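Local coordinates for thioredoxin (PDB 6MOS), which probably acts as a thiol-disulfide oxidoreductase of the thioredoxin family, passing electrons to target disulfides, at residues P46-I51 / S101-T106; F55-E60 / N105-Y110; P80-L85 / R96-S101. All blocks are in the same frame, centred on the assembly; numbering follows the deposited sequence.

All three contacts draw on helix 100-115 or the turn leading into it. Contact 1, the buried one, sets this helix against helix 39-55 through branched aliphatic side chains alone. Contacts 2 and 3 lie about 12 Å apart between centres, are only partly buried, and each adds a phenylalanine ring: contact 2 where helix 39-55 gives way to edge strand 58-63, contact 3 where strand 81-86 faces the turn before helix 100-115. A water lies between backbone atoms in contact 3, and a carboxylate-bearing chain joins contact 2 at its exposed side. The contacts touch one another: Ile51 packs on Ile107 and Ile100, and Ile84 on Ile107.

Contact 1 (P46-I51 / S101-T106); sequences PKIQTI and SEVINT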
loop_
_atom_site.group_PDB
_atom_site.type_symbol
_atom_site.label_atom_id
_atom_site.label_comp_id
_atom_site.label_asym_id
_atom_site.label_seq_id
_atom_site.Cartn_x
_atom_site.Cartn_y
_atom_site.Cartn_z
ATOM N N PRO A 46 5.241 3.114 -9.526
ATOM C CA PRO A 46 6.691 3.300 -9.352
ATOM C C PRO A 46 7.042 4.129 -8.131
ATOM O O PRO A 46 8.089 3.893 -7.513
ATOM C CB PRO A 46 7.119 3.981 -10.658
ATOM C CG PRO A 46 5.895 4.599 -11.185
ATOM C CD PRO A 46 4.772 3.704 -10.793
ATOM N N LYS A 47 6.192 5.083 -7.750
ATOM C CA LYS A 47 6.440 5.841 -6.532
ATOM C C LYS A 47 6.378 4.934 -5.314
ATOM O O LYS A 47 7.270 4.963 -4.460
ATOM C CB LYS A 47 5.425 6.973 -6.396
ATOM C CG LYS A 47 5.276 7.875 -7.617
ATOM C CD LYS A 47 4.210 8.936 -7.347
ATOM C CE LYS A 47 3.935 9.825 -8.558
ATOM N NZ LYS A 47 5.034 10.805 -8.788
ATOM N N ILE A 48 5.317 4.128 -5.211
ATOM C CA ILE A 48 5.164 3.299 -4.021
ATOM C C ILE A 48 6.271 2.257 -3.965
ATOM O O ILE A 48 6.763 1.925 -2.882
ATOM C CB ILE A 48 3.754 2.671 -3.967
ATOM C CG1 ILE A 48 3.498 2.036 -2.596
ATOM C CG2 ILE A 48 3.536 1.641 -5.062
ATOM C CD1 ILE A 48 3.358 3.060 -1.474
ATOM N N GLN A 49 6.716 1.766 -5.122
ATOM C CA GLN A 49 7.835 0.828 -5.145
ATOM C C GLN A 49 9.117 1.489 -4.663
ATOM O O GLN A 49 9.895 0.883 -3.914
ATOM C CB GLN A 49 8.016 0.278 -6.554
ATOM C CG GLN A 49 6.918 -0.665 -6.959
ATOM C CD GLN A 49 7.221 -1.380 -8.253
ATOM O OE1 GLN A 49 6.962 -2.576 -8.384
ATOM N NE2 GLN A 49 7.771 -0.650 -9.223
ATOM N N THR A 50 9.353 2.729 -5.081
ATOM C CA THR A 50 10.542 3.441 -4.638
ATOM C C THR A 50 10.490 3.706 -3.142
ATOM O O THR A 50 11.489 3.516 -2.440
ATOM C CB THR A 50 10.678 4.737 -5.432
ATOM O OG1 THR A 50 11.110 4.428 -6.765
ATOM C CG2 THR A 50 11.672 5.682 -4.768
ATOM N N ILE A 51 9.324 4.125 -2.640
ATOM C CA ILE A 51 9.128 4.306 -1.201
ATOM C C ILE A 51 9.524 3.043 -0.448
ATOM O O ILE A 51 10.227 3.097 0.570
ATOM C CB ILE A 51 7.666 4.689 -0.909
ATOM C CG1 ILE A 51 7.357 6.078 -1.463
ATOM C CG2 ILE A 51 7.371 4.638 0.582
ATOM C CD1 ILE A 51 5.874 6.313 -1.671
ATOM N N SER A 101 2.105 11.348 -0.539
ATOM C CA SER A 101 2.816 11.920 0.604
ATOM C C SER A 101 2.254 11.423 1.936
ATOM O O SER A 101 3.015 11.255 2.900
ATOM C CB SER A 101 2.768 13.446 0.543
ATOM O OG SER A 101 1.434 13.906 0.526
ATOM N N GLU A 102 0.941 11.180 2.011
ATOM C CA GLU A 102 0.354 10.631 3.233
ATOM C C GLU A 102 0.942 9.269 3.560
ATOM O O GLU A 102 1.171 8.954 4.732
ATOM C CB GLU A 102 -1.161 10.500 3.105
ATOM C CG GLU A 102 -1.892 11.767 2.733
ATOM C CD GLU A 102 -3.370 11.514 2.566
ATOM O OE1 GLU A 102 -3.915 10.664 3.303
ATOM O OE2 GLU A 102 -3.988 12.143 1.687
ATOM N N VAL A 103 1.178 8.442 2.537
ATOM C CA VAL A 103 1.761 7.123 2.759
ATOM C C VAL A 103 3.165 7.248 3.332
ATOM O O VAL A 103 3.518 6.581 4.312
ATOM C CB VAL A 103 1.761 6.310 1.453
ATOM C CG1 VAL A 103 2.378 4.926 1.686
ATOM C CG2 VAL A 103 0.339 6.192 0.923
ATOM N N ILE A 104 3.991 8.103 2.727
ATOM C CA ILE A 104 5.343 8.301 3.243
ATOM C C ILE A 104 5.292 8.804 4.676
ATOM O O ILE A 104 6.052 8.343 5.543
ATOM C CB ILE A 104 6.134 9.262 2.337
ATOM C CG1 ILE A 104 6.335 8.639 0.956
ATOM C CG2 ILE A 104 7.488 9.587 2.973
ATOM C CD1 ILE A 104 6.847 9.612 -0.087
ATOM N N ASN A 105 4.393 9.753 4.951
ATOM C CA ASN A 105 4.316 10.330 6.286
ATOM C C ASN A 105 3.947 9.277 7.324
ATOM O O ASN A 105 4.494 9.273 8.432
ATOM C CB ASN A 105 3.311 11.476 6.297
ATOM C CG ASN A 105 3.634 12.505 7.343
ATOM O OD1 ASN A 105 2.902 12.656 8.325
ATOM N ND2 ASN A 105 4.746 13.214 7.153
ATOM N N THR A 106 3.026 8.369 6.983
ATOM C CA THR A 106 2.633 7.329 7.929
ATOM C C THR A 106 3.780 6.361 8.179
ATOM O O THR A 106 4.019 5.955 9.325
ATOM C CB THR A 106 1.397 6.580 7.417
ATOM O OG1 THR A 106 0.282 7.478 7.354
ATOM C CG2 THR A 106 1.045 5.418 8.331
#
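Where Ile48 and Ile51 meet Val103 and Ile104, no ring, side-chain amide or carboxylate offers a face or an edge; the flat groups that matter are two peptide carbonyls within the helices. At Pro46 O, the N and OG1 of Thr50 come in from opposite faces of the carbonyl plane, and Glu102 O is gripped in the same way by Thr106. Threonine suits both places, since its hydroxyl turns back onto its own helix, with OG1 3.2 Å from Pro46 O in Thr50.

Between the helices the meeting is wholly aliphatic. The CD1 methyl of Ile51 lies 3.5 Å from CG1 of Ile104, and its CG1 is 3.7 Å from the same atom, so the two longer branches cross at a slant and touch. In the thioredoxin fold, helices 39-55 and 100-115 cover one face of the central sheet, and this pair of isoleucines is one of the places where they meet. Deeper in, Ile48 has CG1 anti to the backbone N (chi1 -169°), which carries CD1 across to Val103 CG1 at 3.8 Å, the two side chains running at about a right angle. Replacing Ile51 by an alanine would remove its CG1 and CD1 and would probably leave CG1 and CD1 of Ile104 without this partner. Ile48 also reaches Ile30 and Tyr32 of the sheet beneath, while Val103 rests on Val82, Ile84 and Phe94.

Contact 2 (F55-E60 / N105-Y110); sequences FDIDIE and NTIERY. With TAM (tris(hydroxyethyl)aminomethane), chain B.
Ile107 presents its CG2 methyl squarely to one face of the Phe55 ring: the carbon stands 3.9 Å from the ring centroid and only 9° off the ring normal, a well-centred CH-pi contact. The methyl is brought there because CG2 is anti to the backbone N of Ile107, while the longer branch turns aside, with CG1 anti to the carbonyl carbon (chi1 -63°). That longer branch packs on Ile84 of strand 81-86 and Ile51 of helix 39-55, so a beta-branched residue serves both the ring and the core.

The same CG2 is also met by Ile57, whose CD1 lies 3.8 Å away; the two isoleucine side chains lie antiparallel, passing alongside one another. Glu108, one residue further along the helix, approaches the ring obliquely. Its CG methylene is 3.6 Å from Phe55 CZ, and its carboxylate plane stands nearly perpendicular to the ring. Its aliphatic part thus does most of the touching.

Phe55 and Ile57 flank Asp56 in sequence, where helix 39-55 gives way to strand 58-63. Asp56 takes a positive phi in a Schellman motif at the helix end, and the chain then runs into the strand, which pairs with strand 29-34. Farther along this edge strand, tris(hydroxyethyl)aminomethane is modelled with O5 donating to Ile59 O and is also hydrogen-bonded to Val61 N, while Glu60 forms a salt bridge with Lys29.

No hydrogen bond crosses between the turn and the helix, so their hold rests on shape and dispersion; the charge of Glu108 sits at the exposed side, where it would cost little in desolvation.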
loop_
_atom_site.group_PDB
_atom_site.type_symbol
_atom_site.label_atom_id
_atom_site.label_comp_id
_atom_site.label_asym_id
_atom_site.label_seq_id
_atom_site.Cartn_x
_atom_site.Cartn_y
_atom_site.Cartn_z
ATOM N N PHE A 55 12.744 2.529 2.232
ATOM C CA PHE A 55 12.632 2.149 3.634
ATOM C C PHE A 55 12.954 0.680 3.874
ATOM O O PHE A 55 12.790 0.203 5.003
ATOM C CB PHE A 55 11.229 2.455 4.165
ATOM C CG PHE A 55 10.913 3.917 4.258
ATOM C CD1 PHE A 55 11.308 4.655 5.359
ATOM C CD2 PHE A 55 10.199 4.554 3.253
ATOM C CE1 PHE A 55 11.008 5.999 5.452
ATOM C CE2 PHE A 55 9.895 5.904 3.337
ATOM C CZ PHE A 55 10.300 6.628 4.440
ATOM N N ASP A 56 13.397 -0.045 2.846
ATOM C CA ASP A 56 13.679 -1.473 2.950
ATOM C C ASP A 56 12.482 -2.231 3.515
ATOM O O ASP A 56 12.609 -3.046 4.429
ATOM C CB ASP A 56 14.928 -1.723 3.791
ATOM C CG ASP A 56 16.153 -1.080 3.201
ATOM O OD1 ASP A 56 16.671 -1.623 2.204
ATOM O OD2 ASP A 56 16.594 -0.035 3.728
ATOM N N ILE A 57 11.300 -1.944 2.972
ATOM C CA ILE A 57 10.068 -2.616 3.368
ATOM C C ILE A 57 9.602 -3.479 2.204
ATOM O O ILE A 57 9.603 -3.024 1.054
ATOM C CB ILE A 57 8.986 -1.600 3.778
ATOM C CG1 ILE A 57 9.373 -0.902 5.084
ATOM C CG2 ILE A 57 7.620 -2.277 3.911
ATOM C CD1 ILE A 57 8.399 0.205 5.472
ATOM N N ASP A 58 9.229 -4.730 2.498
ATOM C CA ASP A 58 8.651 -5.599 1.478
ATOM C C ASP A 58 7.394 -4.960 0.915
ATOM O O ASP A 58 6.650 -4.295 1.637
ATOM C CB ASP A 58 8.291 -6.967 2.058
ATOM C CG ASP A 58 9.497 -7.828 2.337
ATOM O OD1 ASP A 58 10.597 -7.513 1.831
ATOM O OD2 ASP A 58 9.328 -8.828 3.057
ATOM N N ILE A 59 7.149 -5.160 -0.378
ATOM C CA ILE A 59 5.938 -4.652 -1.005
ATOM C C ILE A 59 5.350 -5.745 -1.878
ATOM O O ILE A 59 6.062 -6.366 -2.675
ATOM C CB ILE A 59 6.180 -3.374 -1.832
ATOM C CG1 ILE A 59 4.866 -2.916 -2.460
ATOM C CG2 ILE A 59 7.238 -3.599 -2.910
ATOM C CD1 ILE A 59 4.927 -1.519 -3.040
ATOM N N GLU A 60 4.061 -5.994 -1.721
ATOM C CA GLU A 60 3.366 -6.959 -2.553
ATOM C C GLU A 60 2.383 -6.198 -3.430
ATOM O O GLU A 60 1.564 -5.432 -2.915
ATOM C CB GLU A 60 2.646 -7.992 -1.700
ATOM C CG GLU A 60 1.943 -9.029 -2.548
ATOM C CD GLU A 60 1.280 -10.121 -1.732
ATOM O OE1 GLU A 60 1.303 -10.045 -0.481
ATOM O OE2 GLU A 60 0.721 -11.053 -2.362
ATOM N N ASN A 105 4.393 9.753 4.951
ATOM C CA ASN A 105 4.316 10.330 6.286
ATOM C C ASN A 105 3.947 9.277 7.324
ATOM O O ASN A 105 4.494 9.273 8.432
ATOM C CB ASN A 105 3.311 11.476 6.297
ATOM C CG ASN A 105 3.634 12.505 7.343
ATOM O OD1 ASN A 105 2.902 12.656 8.325
ATOM N ND2 ASN A 105 4.746 13.214 7.153
ATOM N N THR A 106 3.026 8.369 6.983
ATOM C CA THR A 106 2.633 7.329 7.929
ATOM C C THR A 106 3.780 6.361 8.179
ATOM O O THR A 106 4.019 5.955 9.325
ATOM C CB THR A 106 1.397 6.580 7.417
ATOM O OG1 THR A 106 0.282 7.478 7.354
ATOM C CG2 THR A 106 1.045 5.418 8.331
ATOM N N ILE A 107 4.503 5.987 7.119
ATOM C CA ILE A 107 5.639 5.087 7.283
ATOM C C ILE A 107 6.694 5.729 8.173
ATOM O O ILE A 107 7.244 5.085 9.075
ATOM C CB ILE A 107 6.210 4.686 5.909
ATOM C CG1 ILE A 107 5.163 3.917 5.110
ATOM C CG2 ILE A 107 7.467 3.856 6.065
ATOM C CD1 ILE A 107 5.663 3.388 3.764
ATOM N N GLU A 108 6.963 7.021 7.966
ATOM C CA GLU A 108 7.980 7.690 8.775
ATOM C C GLU A 108 7.545 7.815 10.229
ATOM O O GLU A 108 8.329 7.514 11.142
ATOM C CB GLU A 108 8.309 9.058 8.181
ATOM C CG GLU A 108 9.282 8.951 7.026
ATOM C CD GLU A 108 9.785 10.290 6.534
ATOM O OE1 GLU A 108 9.084 11.305 6.734
ATOM O OE2 GLU A 108 10.889 10.324 5.943
ATOM N N ARG A 109 6.300 8.228 10.468
ATOM C CA ARG A 109 5.817 8.345 11.842
ATOM C C ARG A 109 5.834 6.999 12.550
ATOM O O ARG A 109 6.228 6.911 13.721
ATOM C CB ARG A 109 4.407 8.936 11.867
ATOM C CG ARG A 109 4.305 10.385 11.410
ATOM C CD ARG A 109 3.125 11.089 12.069
ATOM N NE ARG A 109 1.967 10.210 12.212
ATOM C CZ ARG A 109 1.066 9.995 11.257
ATOM N NH1 ARG A 109 1.193 10.591 10.079
ATOM N NH2 ARG A 109 0.044 9.175 11.480
ATOM N N TYR A 110 5.407 5.932 11.859
ATOM C CA TYR A 110 5.409 4.616 12.487
ATOM C C TYR A 110 6.822 4.171 12.836
ATOM O O TYR A 110 7.062 3.621 13.920
ATOM C CB TYR A 110 4.738 3.581 11.583
ATOM C CG TYR A 110 4.615 2.231 12.259
ATOM C CD1 TYR A 110 3.650 2.011 13.237
ATOM C CD2 TYR A 110 5.474 1.191 11.941
ATOM C CE1 TYR A 110 3.535 0.795 13.861
ATOM C CE2 TYR A 110 5.368 -0.040 12.563
ATOM C CZ TYR A 110 4.394 -0.230 13.519
ATOM O OH TYR A 110 4.286 -1.452 14.133
HETATM C C TAM B . 6.458 -10.349 -4.170
HETATM C C1 TAM B . 5.276 -10.412 -5.154
HETATM C C2 TAM B . 6.836 -8.922 -3.811
HETATM C C3 TAM B . 6.064 -11.179 -2.931
HETATM C C4 TAM B . 5.154 -9.219 -6.092
HETATM C C5 TAM B . 8.218 -8.541 -4.348
HETATM C C6 TAM B . 6.306 -10.540 -1.565
HETATM N N TAM B . 7.618 -10.968 -4.803
HETATM O O4 TAM B . 4.030 -8.490 -5.691
HETATM O O5 TAM B . 8.456 -7.168 -4.167
HETATM O O6 TAM B . 7.628 -10.743 -1.095
#

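Contact 3 (P80-L85 / R96-S101); sequences PTVIIL and RNFSIS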
loop_
_atom_site.group_PDB
_atom_site.type_symbol
_atom_site.label_atom_id
_atom_site.label_comp_id
_atom_site.label_asym_id
_atom_site.label_seq_id
_atom_site.Cartn_x
_atom_site.Cartn_y
_atom_site.Cartn_z
ATOM N N PRO A 80 -6.461 2.835 -6.546
ATOM C CA PRO A 80 -5.479 2.114 -5.720
ATOM C C PRO A 80 -5.909 2.025 -4.257
ATOM O O PRO A 80 -6.616 2.914 -3.768
ATOM C CB PRO A 80 -4.213 2.950 -5.886
ATOM C CG PRO A 80 -4.722 4.345 -6.131
ATOM C CD PRO A 80 -5.974 4.162 -6.971
ATOM N N THR A 81 -5.535 0.943 -3.572
ATOM C CA THR A 81 -5.622 0.886 -2.123
ATOM C C THR A 81 -4.239 0.522 -1.608
ATOM O O THR A 81 -3.564 -0.326 -2.192
ATOM C CB THR A 81 -6.678 -0.128 -1.621
ATOM O OG1 THR A 81 -8.008 0.322 -1.930
ATOM C CG2 THR A 81 -6.563 -0.350 -0.113
ATOM N N VAL A 82 -3.802 1.201 -0.552
ATOM C CA VAL A 82 -2.502 0.951 0.063
ATOM C C VAL A 82 -2.744 0.526 1.501
ATOM O O VAL A 82 -3.455 1.210 2.242
ATOM C CB VAL A 82 -1.585 2.188 0.006
ATOM C CG1 VAL A 82 -0.289 1.904 0.741
ATOM C CG2 VAL A 82 -1.284 2.556 -1.431
ATOM N N ILE A 83 -2.166 -0.608 1.899
ATOM C CA ILE A 83 -2.260 -1.061 3.278
ATOM C C ILE A 83 -0.840 -1.194 3.800
ATOM O O ILE A 83 -0.008 -1.850 3.169
ATOM C CB ILE A 83 -3.027 -2.391 3.401
ATOM C CG1 ILE A 83 -4.451 -2.250 2.844
ATOM C CG2 ILE A 83 -3.119 -2.830 4.856
ATOM C CD1 ILE A 83 -5.306 -3.475 3.075
ATOM N N ILE A 84 -0.542 -0.522 4.911
ATOM C CA ILE A 84 0.733 -0.686 5.599
ATOM C C ILE A 84 0.525 -1.665 6.747
ATOM O O ILE A 84 -0.437 -1.537 7.516
ATOM C CB ILE A 84 1.271 0.668 6.095
ATOM C CG1 ILE A 84 1.340 1.659 4.924
ATOM C CG2 ILE A 84 2.639 0.487 6.723
ATOM C CD1 ILE A 84 1.699 3.077 5.330
ATOM N N LEU A 85 1.397 -2.664 6.851
ATOM C CA LEU A 85 1.247 -3.681 7.879
ATOM C C LEU A 85 2.557 -3.874 8.624
ATOM O O LEU A 85 3.642 -3.589 8.108
ATOM C CB LEU A 85 0.795 -5.032 7.301
ATOM C CG LEU A 85 -0.525 -5.056 6.531
ATOM C CD1 LEU A 85 -0.262 -4.977 5.034
ATOM C CD2 LEU A 85 -1.349 -6.279 6.875
ATOM N N ARG A 96 -9.593 5.487 -1.815
ATOM C CA ARG A 96 -10.534 6.521 -2.257
ATOM C C ARG A 96 -9.886 7.887 -2.436
ATOM O O ARG A 96 -9.814 8.393 -3.562
ATOM C CB ARG A 96 -11.718 6.634 -1.290
ATOM C CG ARG A 96 -12.750 5.530 -1.446
ATOM C CD ARG A 96 -13.835 5.609 -0.384
ATOM N NE ARG A 96 -14.789 4.506 -0.500
ATOM C CZ ARG A 96 -14.592 3.286 -0.005
ATOM N NH1 ARG A 96 -13.464 3.000 0.641
ATOM N NH2 ARG A 96 -15.520 2.346 -0.159
ATOM N N ASN A 97 -9.433 8.515 -1.350
ATOM C CA ASN A 97 -8.872 9.867 -1.445
ATOM C C ASN A 97 -7.634 9.956 -0.559
ATOM O O ASN A 97 -7.742 10.115 0.663
ATOM C CB ASN A 97 -9.894 10.932 -1.067
ATOM C CG ASN A 97 -9.704 12.223 -1.852
ATOM O OD1 ASN A 97 -9.026 12.247 -2.882
ATOM N ND2 ASN A 97 -10.301 13.306 -1.366
ATOM N N PHE A 98 -6.462 9.867 -1.185
ATOM C CA PHE A 98 -5.194 9.999 -0.482
ATOM C C PHE A 98 -4.109 10.342 -1.492
ATOM O O PHE A 98 -4.219 10.012 -2.679
ATOM C CB PHE A 98 -4.835 8.714 0.271
ATOM C CG PHE A 98 -4.497 7.562 -0.624
ATOM C CD1 PHE A 98 -5.499 6.760 -1.164
ATOM C CD2 PHE A 98 -3.174 7.258 -0.911
ATOM C CE1 PHE A 98 -5.180 5.689 -1.974
ATOM C CE2 PHE A 98 -2.852 6.186 -1.736
ATOM C CZ PHE A 98 -3.856 5.402 -2.261
ATOM N N SER A 99 -3.071 11.019 -1.010
ATOM C CA SER A 99 -1.896 11.337 -1.804
ATOM C C SER A 99 -0.743 10.438 -1.393
ATOM O O SER A 99 -0.731 9.876 -0.294
ATOM C CB SER A 99 -1.485 12.802 -1.628
ATOM O OG SER A 99 -1.085 13.040 -0.288
ATOM N N ILE A 100 0.253 10.329 -2.274
ATOM C CA ILE A 100 1.389 9.471 -1.957
ATOM C C ILE A 100 2.183 10.033 -0.785
ATOM O O ILE A 100 2.828 9.273 -0.059
ATOM C CB ILE A 100 2.262 9.257 -3.210
ATOM C CG1 ILE A 100 3.179 8.058 -3.032
ATOM C CG2 ILE A 100 3.089 10.486 -3.529
ATOM C CD1 ILE A 100 2.444 6.734 -3.092
ATOM N N SER A 101 2.105 11.348 -0.539
ATOM C CA SER A 101 2.816 11.920 0.604
ATOM C C SER A 101 2.254 11.423 1.936
ATOM O O SER A 101 3.015 11.255 2.900
ATOM C CB SER A 101 2.768 13.446 0.543
ATOM O OG SER A 101 1.434 13.906 0.526
HETATM O O HOH W 1 -8.714 4.208 -4.303
#
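Apolar contact comes first: the Phe98 ring reaches Pro80 and Val82 with its outer atoms. CZ lies 3.9 Å from Val82 CG2, the two side chains running at about a right angle, and 4.1 Å from CG of the Pro80 ring. The ring is turned inward because CG sits between the backbone N and the carbonyl carbon (chi1 69°); Met44 of helix 39-55 touches it as well. A short, beta-branched valine suits strand 81-86 here, packing against Phe98, Val103 and Tyr32.

The polar contacts are few and partly indirect. Pro80 O faces the ring edge, in its plane, 3.6 Å from CE1. A water accepts from Arg96 N at 2.9 Å and appears to donate to the same carbonyl oxygen, though that second distance is too short to be trusted.

Pro80 follows a cis peptide bond and its ring touches Cys41 of the disulfide pair, in keeping with the cis-proline that lies beside the redox site in thioredoxins. The ring edge, probably slightly positive, faces the carbonyl oxygen, so the start of strand 81-86 is joined to the turn before helix 100-115 without a direct backbone hydrogen bond.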